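Local coordinates for glutathione s-transferase III (Zea mays, PDB 1AW9) that conjugates reduced glutathione to electrophilic compounds and takes part in the detoxification of herbicides in maize, at the interface of chains A and B and the interface of chains A and C. Numbering follows the deposited sequence. Chains: chain A/B/C, Glutathione s-transferase III.

Contact 1: the interface of chains A and B. Residues chain A 36-41; chain B 176-179, 181.
B:Lys177 lies over the loop A:Thr36 to A:Lys41, its stem crossing obliquely beside A:Thr37, whose CG2 methyl meets CD of the lysine at 3.6 Å. The stem is stretched as far as CE, with NZ turned aside (chi4 -38°), and this keeps its methylenes along the loop. A:Ala39 adds a second apolar contact: its methyl, CB, sits 3.7 Å from CG of B:Lys177, and here a small side chain suits the close approach of two backbones. On the other flank A:Lys41 folds back at chi2 and chi3 (76° and 51°), bringing CE within 4.0 Å of the methyl CB of B:Ala181, while CG passes the carbonyl oxygen of B:Thr178.

The polar bridge runs through a water. It meets the backbone N of A:His40 at 3.1 Å, the amine NZ of A:Lys41 at 3.1 Å and the carbonyl oxygen O of B:Ser176 at 3.2 Å. B:Ser176 ends helix 169-176, and the negative end of the helix dipole may favour a positive charge on A:Lys41, which it meets through the water. A:His40 and A:Lys41 probably belong to the glutathione site, and in this apo structure the lysine tip points to the neighbouring chain. The patch is largely loop against loop, and the structure alone does not show whether this A-B interface is biological. At the far end of the stem, NZ of B:Lys177 lies 3.4 Å from the carbonyl oxygen O of A:Thr37.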
loop_
_atom_site.group_PDB
_atom_site.type_symbol
_atom_site.label_atom_id
_atom_site.label_comp_id
_atom_site.label_asym_id
_atom_site.label_seq_id
_atom_site.Cartn_x
_atom_site.Cartn_y
_atom_site.Cartn_z
ATOM N N THR A 36 2.108 -2.307 -27.464
ATOM C CA THR A 36 0.731 -1.876 -27.629
ATOM C C THR A 36 0.741 -0.428 -28.105
ATOM O O THR A 36 -0.264 0.071 -28.605
ATOM C CB THR A 36 -0.039 -1.958 -26.279
ATOM O OG1 THR A 36 0.630 -1.163 -25.285
ATOM C CG2 THR A 36 -0.156 -3.424 -25.785
ATOM N N THR A 37 1.927 0.184 -28.047
ATOM C CA THR A 37 2.174 1.586 -28.404
ATOM C C THR A 37 1.733 2.014 -29.804
ATOM O O THR A 37 2.188 3.024 -30.308
ATOM C CB THR A 37 3.697 1.986 -28.165
ATOM O OG1 THR A 37 4.279 1.179 -27.118
ATOM C CG2 THR A 37 3.812 3.460 -27.752
ATOM N N GLY A 38 0.875 1.228 -30.440
ATOM C CA GLY A 38 0.361 1.578 -31.752
ATOM C C GLY A 38 -1.130 1.924 -31.693
ATOM O O GLY A 38 -1.743 2.234 -32.730
ATOM N N ALA A 39 -1.723 1.819 -30.497
ATOM C CA ALA A 39 -3.144 2.130 -30.276
ATOM C C ALA A 39 -4.158 1.154 -30.932
ATOM O O ALA A 39 -3.773 0.068 -31.395
ATOM C CB ALA A 39 -3.433 3.588 -30.693
ATOM N N HIS A 40 -5.446 1.546 -30.947
ATOM C CA HIS A 40 -6.585 0.763 -31.490
ATOM C C HIS A 40 -6.447 -0.721 -31.166
ATOM O O HIS A 40 -6.985 -1.604 -31.842
ATOM C CB HIS A 40 -6.803 1.008 -32.994
ATOM C CG HIS A 40 -5.834 0.288 -33.886
ATOM N ND1 HIS A 40 -4.473 0.514 -33.854
ATOM C CD2 HIS A 40 -6.043 -0.636 -34.856
ATOM C CE1 HIS A 40 -3.882 -0.239 -34.767
ATOM N NE2 HIS A 40 -4.811 -0.944 -35.388
ATOM N N LYS A 41 -5.689 -0.918 -30.097
ATOM C CA LYS A 41 -5.314 -2.163 -29.471
ATOM C C LYS A 41 -5.929 -3.467 -29.976
ATOM O O LYS A 41 -7.028 -3.872 -29.567
ATOM C CB LYS A 41 -5.501 -2.016 -27.949
ATOM C CG LYS A 41 -4.977 -0.668 -27.341
ATOM C CD LYS A 41 -5.899 0.532 -27.621
ATOM C CE LYS A 41 -7.352 0.233 -27.227
ATOM N NZ LYS A 41 -8.338 1.058 -27.999
ATOM N N SER B 176 -4.213 6.793 -25.425
ATOM C CA SER B 176 -4.837 6.189 -26.603
ATOM C C SER B 176 -4.181 4.893 -27.071
ATOM O O SER B 176 -4.823 4.093 -27.733
ATOM C CB SER B 176 -4.933 7.176 -27.760
ATOM O OG SER B 176 -3.661 7.435 -28.307
ATOM N N LYS B 177 -2.932 4.664 -26.687
ATOM C CA LYS B 177 -2.224 3.438 -27.045
ATOM C C LYS B 177 -2.376 2.344 -25.999
ATOM O O LYS B 177 -1.744 1.299 -26.100
ATOM C CB LYS B 177 -0.756 3.733 -27.264
ATOM C CG LYS B 177 -0.648 4.635 -28.413
ATOM C CD LYS B 177 0.731 5.084 -28.691
ATOM C CE LYS B 177 0.688 5.914 -29.972
ATOM N NZ LYS B 177 -0.277 5.328 -30.985
ATOM N N THR B 178 -3.214 2.576 -24.995
ATOM C CA THR B 178 -3.414 1.568 -23.960
ATOM C C THR B 178 -4.807 1.001 -24.078
ATOM O O THR B 178 -5.682 1.547 -24.773
ATOM C CB THR B 178 -3.352 2.152 -22.491
ATOM O OG1 THR B 178 -4.516 2.934 -22.226
ATOM C CG2 THR B 178 -2.157 2.999 -22.275
ATOM N N PRO B 179 -5.054 -0.074 -23.336
ATOM C CA PRO B 179 -6.363 -0.719 -23.318
ATOM C C PRO B 179 -7.359 0.212 -22.622
ATOM O O PRO B 179 -8.509 -0.150 -22.461
ATOM C CB PRO B 179 -6.129 -1.944 -22.440
ATOM C CG PRO B 179 -4.674 -2.271 -22.674
ATOM C CD PRO B 179 -4.016 -0.923 -22.726
ATOM N N ALA B 181 -7.818 3.297 -23.585
ATOM C CA ALA B 181 -8.120 4.389 -24.499
ATOM C C ALA B 181 -9.634 4.654 -24.466
ATOM O O ALA B 181 -10.069 5.779 -24.680
ATOM C CB ALA B 181 -7.659 4.037 -25.903
HETATM O O HOH W 1 -7.394 3.499 -29.569
#

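Contact 2: the interface of chains A and C. Residues chain A 66, 68-69, 103-104; chain C 97, 100-101, 104-105.
A:Glu66 and C:Glu100 touch through their aliphatic stems, CG of the former 3.6 Å from CB of the latter, and A:Ala69 extends this apolar centre by setting its methyl CB 3.7 Å from CA of C:Val97. A small residue on helix 67-77 lets it come close to the partner's helix 92-122, part of the dimer interface of this glutathione transferase. A:Arg68 crosses C:Glu100 at about a right angle, its CB 3.8 Å from the carboxylate carbon CD.

Farther out, bends at chi2 (-54° in A:Glu66, -68° in C:Glu100) fold the carboxylates away from the touching stems. OE1 of A:Glu66 still lies 4.4 Å from OE1 of C:Glu100, a like-charge pairing that would probably be unfavourable without the polar groups around it. The imidazole of C:His104 slides past A:Glu66 in the opposite direction and uses NE2 to hydrogen-bond OE1 of C:Glu100 at 2.7 Å, a bent bond on the syn side but tilted 33° out of the carboxylate plane. At the rim the hydroxyl OG of A:Ser103 lies in the plane of that ring, at its CE1 edge. A water is held by the backbone N and the guanidinium NH1 of A:Arg68, so arginine reaches its opposite charge indirectly; the water lies 2.5 Å from OE1 of C:Glu100.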
loop_
_atom_site.group_PDB
_atom_site.type_symbol
_atom_site.label_atom_id
_atom_site.label_comp_id
_atom_site.label_asym_id
_atom_site.label_seq_id
_atom_site.Cartn_x
_atom_site.Cartn_y
_atom_site.Cartn_z
ATOM N N GLU A 66 10.236 -15.398 -20.911
ATOM C CA GLU A 66 10.654 -15.547 -19.492
ATOM C C GLU A 66 12.181 -15.586 -19.659
ATOM O O GLU A 66 12.737 -16.581 -20.101
ATOM C CB GLU A 66 10.170 -16.845 -18.831
ATOM C CG GLU A 66 8.662 -16.950 -18.583
ATOM C CD GLU A 66 8.133 -15.768 -17.787
ATOM O OE1 GLU A 66 8.346 -15.703 -16.540
ATOM O OE2 GLU A 66 7.514 -14.888 -18.438
ATOM N N ARG A 68 14.698 -16.074 -17.817
ATOM C CA ARG A 68 15.389 -17.206 -17.212
ATOM C C ARG A 68 15.088 -18.517 -17.936
ATOM O O ARG A 68 15.900 -19.432 -17.906
ATOM C CB ARG A 68 15.035 -17.330 -15.726
ATOM C CG ARG A 68 15.457 -16.138 -14.909
ATOM C CD ARG A 68 15.071 -16.261 -13.444
ATOM N NE ARG A 68 15.435 -15.015 -12.776
ATOM C CZ ARG A 68 14.756 -13.883 -12.915
ATOM N NH1 ARG A 68 13.649 -13.871 -13.657
ATOM N NH2 ARG A 68 15.286 -12.732 -12.512
ATOM N N ALA A 69 13.908 -18.642 -18.533
ATOM C CA ALA A 69 13.595 -19.861 -19.273
ATOM C C ALA A 69 14.451 -19.823 -20.531
ATOM O O ALA A 69 14.996 -20.836 -20.966
ATOM C CB ALA A 69 12.132 -19.893 -19.635
ATOM N N SER A 103 16.155 -15.605 -8.429
ATOM C CA SER A 103 14.807 -15.416 -8.910
ATOM C C SER A 103 13.878 -14.922 -7.827
ATOM O O SER A 103 13.066 -14.025 -8.075
ATOM C CB SER A 103 14.312 -16.764 -9.412
ATOM O OG SER A 103 13.288 -16.633 -10.362
ATOM N N HIS A 104 14.006 -15.495 -6.634
ATOM C CA HIS A 104 13.140 -15.142 -5.527
ATOM C C HIS A 104 13.632 -14.200 -4.470
ATOM O O HIS A 104 12.824 -13.710 -3.677
ATOM C CB HIS A 104 12.636 -16.397 -4.862
ATOM C CG HIS A 104 11.880 -17.259 -5.804
ATOM N ND1 HIS A 104 10.887 -16.749 -6.620
ATOM C CD2 HIS A 104 12.053 -18.547 -6.173
ATOM C CE1 HIS A 104 10.487 -17.686 -7.459
ATOM N NE2 HIS A 104 11.179 -18.788 -7.213
ATOM N N VAL C 97 9.843 -22.763 -20.365
ATOM C CA VAL C 97 8.954 -21.622 -20.347
ATOM C C VAL C 97 7.861 -21.785 -19.293
ATOM O O VAL C 97 7.695 -20.912 -18.475
ATOM C CB VAL C 97 8.360 -21.392 -21.728
ATOM C CG1 VAL C 97 7.263 -20.381 -21.659
ATOM C CG2 VAL C 97 9.453 -20.887 -22.668
ATOM N N GLU C 100 8.956 -21.404 -15.526
ATOM C CA GLU C 100 9.070 -20.014 -15.160
ATOM C C GLU C 100 7.689 -19.327 -15.073
ATOM O O GLU C 100 7.448 -18.485 -14.182
ATOM C CB GLU C 100 9.956 -19.321 -16.163
ATOM C CG GLU C 100 11.364 -19.524 -15.854
ATOM C CD GLU C 100 11.734 -18.802 -14.549
ATOM O OE1 GLU C 100 11.779 -17.547 -14.560
ATOM O OE2 GLU C 100 11.965 -19.477 -13.521
ATOM N N VAL C 101 6.778 -19.655 -15.991
ATOM C CA VAL C 101 5.444 -19.060 -15.937
ATOM C C VAL C 101 4.806 -19.348 -14.570
ATOM O O VAL C 101 4.210 -18.462 -13.951
ATOM C CB VAL C 101 4.526 -19.563 -17.095
ATOM C CG1 VAL C 101 3.095 -19.094 -16.886
ATOM C CG2 VAL C 101 5.032 -19.035 -18.411
ATOM N N HIS C 104 6.636 -17.161 -11.905
ATOM C CA HIS C 104 6.380 -15.739 -12.004
ATOM C C HIS C 104 4.983 -15.251 -12.249
ATOM O O HIS C 104 4.726 -14.056 -12.085
ATOM C CB HIS C 104 7.294 -15.133 -13.037
ATOM C CG HIS C 104 8.724 -15.338 -12.701
ATOM N ND1 HIS C 104 9.222 -15.065 -11.440
ATOM C CD2 HIS C 104 9.731 -15.917 -13.392
ATOM C CE1 HIS C 104 10.474 -15.475 -11.367
ATOM N NE2 HIS C 104 10.809 -15.999 -12.536
ATOM N N HIS C 105 4.085 -16.121 -12.677
ATOM C CA HIS C 105 2.723 -15.688 -12.936
ATOM C C HIS C 105 1.659 -16.367 -12.163
ATOM O O HIS C 105 0.684 -15.741 -11.767
ATOM C CB HIS C 105 2.401 -15.822 -14.401
ATOM C CG HIS C 105 3.169 -14.881 -15.221
ATOM N ND1 HIS C 105 4.368 -15.226 -15.801
ATOM C CD2 HIS C 105 2.986 -13.566 -15.465
ATOM C CE1 HIS C 105 4.889 -14.157 -16.368
ATOM N NE2 HIS C 105 4.071 -13.135 -16.178
HETATM O O HOH W 2 12.331 -15.606 -16.085
#

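Contact 3: the interface of chains A and C. Residues chain A 97, 100-101, 104-105; chain C 51, 53, 65-66.
A:Val97 and C:Phe65 make the tight end of this phi-family glutathione transferase dimer contact, where helix 92-122 of one subunit receives aromatic side chains of the other's glutathione-binding domain. CG1 of A:Val97, anti to the backbone N (chi1 170°), rides over the face of the C:Phe65 ring, 3.8 Å from its centroid. One turn along, A:Val101 wedges between aromatics: its CG1 is 3.6 Å from CZ of C:Phe51 and its CG2 3.9 Å from CE1 of C:Phe65. Branching suits both places: A:Val101 gives one methyl to each ring, whereas A:Val97 gives CG1 to the ring and CG2 to the backbone carbonyl of C:Phe65. C:Phe51 then stacks on the imidazole of A:His105, the planes 18° apart and offset toward the rims.

The looser part is C:Gln53, which is poorly ordered. NE2 of A:His105 meets its OE1 tip to tip at 3.2 Å, in the imidazole plane and on a carbonyl lone pair, a bond correspondingly less certain. An alanine in place of A:His105 would probably leave one face of C:Phe51 uncovered and the C:Gln53 amide without this donor. C:Glu66 is polar but well buried by the partner; its carboxylate, turned 68° from the imidazole plane, puts OE2 3.4 Å from CE1 of A:His105.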
loop_
_atom_site.group_PDB
_atom_site.type_symbol
_atom_site.label_atom_id
_atom_site.label_comp_id
_atom_site.label_asym_id
_atom_site.label_seq_id
_atom_site.Cartn_x
_atom_site.Cartn_y
_atom_site.Cartn_z
ATOM N N VAL A 97 19.927 -24.334 -6.371
ATOM C CA VAL A 97 19.558 -23.485 -5.260
ATOM C C VAL A 97 19.824 -22.013 -5.571
ATOM O O VAL A 97 18.930 -21.211 -5.438
ATOM C CB VAL A 97 20.283 -23.922 -3.997
ATOM C CG1 VAL A 97 20.099 -22.908 -2.916
ATOM C CG2 VAL A 97 19.718 -25.263 -3.531
ATOM N N GLU A 100 17.387 -20.272 -8.134
ATOM C CA GLU A 100 16.153 -19.890 -7.493
ATOM C C GLU A 100 16.352 -18.708 -6.519
ATOM O O GLU A 100 15.491 -17.807 -6.421
ATOM C CB GLU A 100 15.587 -21.089 -6.778
ATOM C CG GLU A 100 14.853 -21.952 -7.692
ATOM C CD GLU A 100 13.580 -21.247 -8.187
ATOM O OE1 GLU A 100 12.640 -21.084 -7.371
ATOM O OE2 GLU A 100 13.523 -20.848 -9.372
ATOM N N VAL A 101 17.464 -18.696 -5.781
ATOM C CA VAL A 101 17.719 -17.585 -4.866
ATOM C C VAL A 101 17.703 -16.262 -5.646
ATOM O O VAL A 101 17.114 -15.274 -5.201
ATOM C CB VAL A 101 19.063 -17.756 -4.091
ATOM C CG1 VAL A 101 19.398 -16.492 -3.316
ATOM C CG2 VAL A 101 18.953 -18.910 -3.130
ATOM N N HIS A 104 14.006 -15.495 -6.634
ATOM C CA HIS A 104 13.140 -15.142 -5.527
ATOM C C HIS A 104 13.632 -14.200 -4.470
ATOM O O HIS A 104 12.824 -13.710 -3.677
ATOM C CB HIS A 104 12.636 -16.397 -4.862
ATOM C CG HIS A 104 11.880 -17.259 -5.804
ATOM N ND1 HIS A 104 10.887 -16.749 -6.620
ATOM C CD2 HIS A 104 12.053 -18.547 -6.173
ATOM C CE1 HIS A 104 10.487 -17.686 -7.459
ATOM N NE2 HIS A 104 11.179 -18.788 -7.213
ATOM N N HIS A 105 14.931 -13.963 -4.402
ATOM C CA HIS A 105 15.451 -13.064 -3.386
ATOM C C HIS A 105 16.198 -11.883 -3.874
ATOM O O HIS A 105 16.095 -10.804 -3.302
ATOM C CB HIS A 105 16.333 -13.816 -2.424
ATOM C CG HIS A 105 15.572 -14.768 -1.611
ATOM N ND1 HIS A 105 15.424 -16.087 -1.975
ATOM C CD2 HIS A 105 14.807 -14.582 -0.514
ATOM C CE1 HIS A 105 14.596 -16.671 -1.132
ATOM N NE2 HIS A 105 14.205 -15.779 -0.236
ATOM N N PHE C 51 18.354 -18.364 4.686
ATOM C CA PHE C 51 17.256 -17.407 4.473
ATOM C C PHE C 51 16.169 -17.646 5.496
ATOM O O PHE C 51 15.246 -16.844 5.618
ATOM C CB PHE C 51 16.682 -17.468 3.060
ATOM C CG PHE C 51 17.633 -16.966 2.036
ATOM C CD1 PHE C 51 17.809 -15.606 1.854
ATOM C CD2 PHE C 51 18.424 -17.841 1.324
ATOM C CE1 PHE C 51 18.764 -15.125 0.992
ATOM C CE2 PHE C 51 19.389 -17.365 0.454
ATOM C CZ PHE C 51 19.560 -16.000 0.286
ATOM N N GLN C 53 13.772 -19.909 5.616
ATOM C CA GLN C 53 12.471 -20.273 5.071
ATOM C C GLN C 53 12.378 -21.778 4.863
ATOM O O GLN C 53 13.377 -22.494 4.678
ATOM C CB GLN C 53 12.189 -19.561 3.736
ATOM C CG GLN C 53 11.693 -18.140 3.888
ATOM C CD GLN C 53 12.326 -17.191 2.874
ATOM O OE1 GLN C 53 12.296 -17.449 1.668
ATOM N NE2 GLN C 53 12.926 -16.098 3.363
ATOM N N PHE C 65 17.338 -25.794 -0.477
ATOM C CA PHE C 65 16.193 -25.011 -0.034
ATOM C C PHE C 65 15.765 -24.323 -1.340
ATOM O O PHE C 65 16.532 -24.340 -2.339
ATOM C CB PHE C 65 16.543 -24.064 1.128
ATOM C CG PHE C 65 17.758 -23.215 0.884
ATOM C CD1 PHE C 65 17.664 -22.011 0.187
ATOM C CD2 PHE C 65 19.001 -23.622 1.330
ATOM C CE1 PHE C 65 18.794 -21.239 -0.059
ATOM C CE2 PHE C 65 20.148 -22.850 1.088
ATOM C CZ PHE C 65 20.042 -21.664 0.395
ATOM N N GLU C 66 14.536 -23.792 -1.337
ATOM C CA GLU C 66 13.829 -23.188 -2.497
ATOM C C GLU C 66 13.110 -24.425 -3.055
ATOM O O GLU C 66 13.726 -25.285 -3.666
ATOM C CB GLU C 66 14.766 -22.606 -3.565
ATOM C CG GLU C 66 15.549 -21.352 -3.161
ATOM C CD GLU C 66 14.632 -20.248 -2.659
ATOM O OE1 GLU C 66 13.951 -19.571 -3.485
ATOM O OE2 GLU C 66 14.590 -20.081 -1.414
#

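Contacts 2 and 3 belong to one two-fold interface between chains A and C, their C-alpha centres about 14 Å apart and A:His104 common to both. Helix 92-122 serves both, contributed mainly by chain C in contact 2 and by chain A in contact 3; A:Glu66 in contact 2 and C:Glu66 in contact 3 answer it from the opposite chain, so each subunit both gives and receives. This is very likely the homodimer. Between C-alpha centres, contact 1 is about 27 Å from contact 2 and about 38 Å from contact 3; it uses different elements and joins chains A and B, probably by packing between dimers.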